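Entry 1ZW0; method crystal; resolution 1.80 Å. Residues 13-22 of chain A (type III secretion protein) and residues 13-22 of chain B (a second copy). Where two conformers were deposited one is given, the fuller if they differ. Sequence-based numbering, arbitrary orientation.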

# COMPACT_ATOMS: atom_id res chain seq x y z
N THR A 13 -3.05 8.85 -9.18
CA THR A 13 -2.75 7.40 -9.36
C THR A 13 -2.53 6.76 -7.98
O THR A 13 -3.02 5.64 -7.72
CB THR A 13 -1.55 7.24 -10.29
OG1 THR A 13 -1.88 7.79 -11.58
CG2 THR A 13 -1.20 5.81 -10.50
N VAL A 14 -1.81 7.48 -7.11
CA VAL A 14 -1.63 7.06 -5.69
C VAL A 14 -2.99 6.92 -5.04
O VAL A 14 -3.28 5.88 -4.45
CB VAL A 14 -0.64 7.98 -4.90
CG1 VAL A 14 -0.70 7.58 -3.46
CG2 VAL A 14 0.75 7.86 -5.51
N ARG A 15 -3.87 7.89 -5.15
CA ARG A 15 -5.22 7.76 -4.57
C ARG A 15 -5.94 6.51 -5.04
O ARG A 15 -6.55 5.82 -4.24
CB ARG A 15 -6.09 8.92 -4.97
CG ARG A 15 -7.41 9.01 -4.27
CD ARG A 15 -8.08 10.38 -4.64
NE ARG A 15 -8.25 10.64 -6.07
CZ ARG A 15 -8.91 11.72 -6.55
NH1 ARG A 15 -9.42 12.63 -5.73
NH2 ARG A 15 -9.06 11.90 -7.84
N SER A 16 -5.93 6.27 -6.35
CA SER A 16 -6.62 5.15 -6.95
C SER A 16 -6.09 3.86 -6.40
O SER A 16 -6.85 2.94 -6.06
CB SER A 16 -6.43 5.22 -8.47
OG SER A 16 -6.93 4.08 -9.11
N ILE A 17 -4.77 3.73 -6.39
CA ILE A 17 -4.16 2.50 -5.91
C ILE A 17 -4.41 2.27 -4.45
O ILE A 17 -4.71 1.15 -4.02
CB ILE A 17 -2.73 2.46 -6.29
CG1 ILE A 17 -2.56 2.45 -7.79
CG2 ILE A 17 -2.01 1.21 -5.71
CD1 ILE A 17 -1.12 2.60 -8.30
N THR A 18 -4.29 3.30 -3.61
CA THR A 18 -4.54 3.11 -2.24
C THR A 18 -6.02 2.73 -1.92
O THR A 18 -6.32 1.92 -1.06
CB THR A 18 -4.07 4.32 -1.42
OG1 THR A 18 -2.64 4.52 -1.45
CG2 THR A 18 -4.72 4.51 -0.10
N MET A 19 -6.96 3.29 -2.65
CA MET A 19 -8.36 2.85 -2.56
C MET A 19 -8.50 1.36 -2.90
O MET A 19 -9.19 0.62 -2.19
CB MET A 19 -9.23 3.65 -3.56
CG MET A 19 -10.65 3.38 -3.36
SD MET A 19 -11.69 4.41 -4.43
CE MET A 19 -11.48 3.51 -5.96
N GLN A 20 -7.82 0.93 -3.95
CA GLN A 20 -7.86 -0.51 -4.36
C GLN A 20 -7.23 -1.38 -3.27
O GLN A 20 -7.79 -2.45 -2.95
CB GLN A 20 -7.12 -0.70 -5.63
CG GLN A 20 -7.69 -0.01 -6.88
CD GLN A 20 -6.79 -0.14 -8.11
OE1 GLN A 20 -6.37 -1.26 -8.48
NE2 GLN A 20 -6.50 0.99 -8.78
N LEU A 21 -6.09 -0.96 -2.70
CA LEU A 21 -5.48 -1.70 -1.60
C LEU A 21 -6.42 -1.87 -0.40
O LEU A 21 -6.56 -2.97 0.17
CB LEU A 21 -4.17 -1.05 -1.13
CG LEU A 21 -3.30 -1.75 -0.10
CD1 LEU A 21 -3.14 -3.26 -0.54
CD2 LEU A 21 -1.90 -1.07 0.04
N GLU A 22 -7.08 -0.80 -0.02
CA GLU A 22 -7.98 -0.83 1.12
C GLU A 22 -9.12 -1.81 0.86
O GLU A 22 -9.45 -2.61 1.73
CB GLU A 22 -8.52 0.58 1.44
CG GLU A 22 -7.50 1.56 1.97
CD GLU A 22 -7.12 1.40 3.42
OE1 GLU A 22 -7.29 0.29 3.95
OE2 GLU A 22 -6.65 2.41 4.05
N THR B 13 -3.50 -10.57 -4.33
CA THR B 13 -4.02 -9.28 -4.75
C THR B 13 -3.45 -8.17 -3.84
O THR B 13 -3.02 -7.13 -4.31
CB THR B 13 -5.55 -9.29 -4.70
OG1 THR B 13 -6.04 -10.25 -5.67
CG2 THR B 13 -6.08 -7.88 -5.02
N VAL B 14 -3.53 -8.37 -2.55
CA VAL B 14 -2.95 -7.42 -1.59
C VAL B 14 -1.47 -7.25 -1.93
O VAL B 14 -0.98 -6.14 -2.01
CB VAL B 14 -3.11 -7.86 -0.15
CG1 VAL B 14 -2.33 -6.92 0.81
CG2 VAL B 14 -4.63 -7.77 0.17
N ARG B 15 -0.74 -8.34 -2.09
CA ARG B 15 0.69 -8.20 -2.40
C ARG B 15 0.91 -7.44 -3.69
O ARG B 15 1.79 -6.56 -3.74
CB ARG B 15 1.41 -9.54 -2.51
CG ARG B 15 1.72 -10.22 -1.24
CD ARG B 15 2.79 -11.35 -1.40
NE ARG B 15 2.94 -11.70 -2.76
CZ ARG B 15 4.05 -11.63 -3.49
NH1 ARG B 15 5.19 -11.22 -2.97
NH2 ARG B 15 3.96 -11.96 -4.77
N SER B 16 0.14 -7.77 -4.74
CA SER B 16 0.30 -7.12 -6.04
C SER B 16 -0.02 -5.68 -5.97
O SER B 16 0.75 -4.88 -6.50
CB SER B 16 -0.54 -7.82 -7.12
OG SER B 16 -0.87 -6.96 -8.17
N ILE B 17 -1.09 -5.31 -5.29
CA ILE B 17 -1.45 -3.87 -5.20
C ILE B 17 -0.38 -3.12 -4.36
O ILE B 17 -0.07 -1.95 -4.68
CB ILE B 17 -2.90 -3.63 -4.69
CG1 ILE B 17 -3.92 -4.28 -5.63
CG2 ILE B 17 -3.26 -2.13 -4.63
CD1 ILE B 17 -5.28 -4.40 -5.01
N THR B 18 0.17 -3.73 -3.33
CA THR B 18 1.21 -3.05 -2.56
C THR B 18 2.45 -2.77 -3.43
O THR B 18 2.99 -1.65 -3.39
CB THR B 18 1.56 -3.82 -1.33
OG1 THR B 18 0.38 -3.96 -0.52
CG2 THR B 18 2.57 -3.10 -0.58
N MET B 19 2.83 -3.71 -4.30
CA MET B 19 3.96 -3.47 -5.21
C MET B 19 3.62 -2.32 -6.21
O MET B 19 4.49 -1.52 -6.52
CB MET B 19 4.42 -4.75 -5.92
CG MET B 19 5.04 -5.77 -4.93
SD MET B 19 5.65 -7.35 -5.60
CE MET B 19 4.24 -8.09 -6.36
N GLN B 20 2.36 -2.25 -6.69
CA GLN B 20 1.90 -1.19 -7.55
C GLN B 20 1.97 0.14 -6.87
O GLN B 20 2.34 1.13 -7.45
CB GLN B 20 0.49 -1.43 -8.00
CG GLN B 20 0.38 -2.69 -8.89
CD GLN B 20 -1.04 -2.96 -9.27
OE1 GLN B 20 -1.61 -2.13 -9.93
NE2 GLN B 20 -1.60 -4.16 -8.94
N LEU B 21 1.60 0.16 -5.61
CA LEU B 21 1.63 1.40 -4.84
C LEU B 21 3.09 1.89 -4.69
O LEU B 21 3.39 3.12 -4.74
CB LEU B 21 0.92 1.15 -3.51
CG LEU B 21 0.82 2.34 -2.56
CD1 LEU B 21 0.21 3.53 -3.28
CD2 LEU B 21 0.07 1.96 -1.33
N GLU B 22 4.00 0.95 -4.43
CA GLU B 22 5.43 1.23 -4.34
C GLU B 22 5.87 1.91 -5.63
O GLU B 22 6.53 2.94 -5.60
CB GLU B 22 6.20 0.02 -4.05
CG GLU B 22 6.03 -0.56 -2.66
CD GLU B 22 6.80 -1.81 -2.46
OE1 GLU B 22 7.99 -1.85 -2.80
OE2 GLU B 22 6.21 -2.82 -1.97

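At the centre of this contact lie two isoleucines and two leucines, one of each from either copy of the protein. The two helices run nearly antiparallel, at 162°, with axes 9.4 Å apart at closest approach, so that Ile A17 is level with Leu B21 and Leu A21 with Ile B17. Both isoleucines direct their CA-to-CB bonds toward the partner helix, and their branched methyls meet, CG2 of Ile A17 lying 3.7 Å from CG2 of Ile B17. Beta-branching suits this place: it sets a methyl close to the backbone, where it can fill a narrow gap between helices. CG2 of Ile B17 also packs 3.6 Å from the carbonyl O of Ile A17.

Leucine, branched at CG, carries two methyls at its end, which suits it to fill a hole on the partner helix. Each adopts the t, p rotamer and acts as a knob. Leu A21 sits among Val B14, Ile B17, Thr B18 and Leu B21; Leu B21 sits among Val A14, Ile A17, Thr A18 and Leu A21. The CA-to-CB bond of Leu A21 points sideways, yet the end of the side chain comes nearer the partner, and this residue has the largest covered area, 101 Å² of the 478 Å² buried in all. The two knobs also touch each other, CD2 of Leu A21 being 3.9 Å from CD2 of Leu B21.

Valine and threonine help line the holes. Valine is short and wholly apolar, and offers a methyl to the leucine end: CG1 of Val B14 approaches CD1 of Leu A21 to 4.0 Å, and CG1 of Val A14 lies 4.2 Å from CD1 of Leu B21. Threonine suits a buried place, since its hydroxyl can bond to a carbonyl of its own helix: OG1 of Thr B18 donates to O of Val B14 at 3.0 Å, and OG1 of Thr A18 makes a weak bond to O of Val A14 at 3.4 Å. OG1 of Thr A18 also lies 3.5 Å from CD1 of Leu B21.

At the edge stand Gln A20 and Gln B20. Their CA-to-CB bonds point toward the partner, and CB of Gln A20 lies 4.2 Å from CD1 of Ile B17. Glutamine suits this partly exposed place: its apolar part can lie against isoleucine while its amide bonds within its own helix. NE2 of Gln A20 donates to OG of Ser A16 at 3.1 Å, and NE2 of Gln B20 to OG of Ser B16 at 3.0 Å. No hydrogen bond crosses between the stretches; apolar packing joins them.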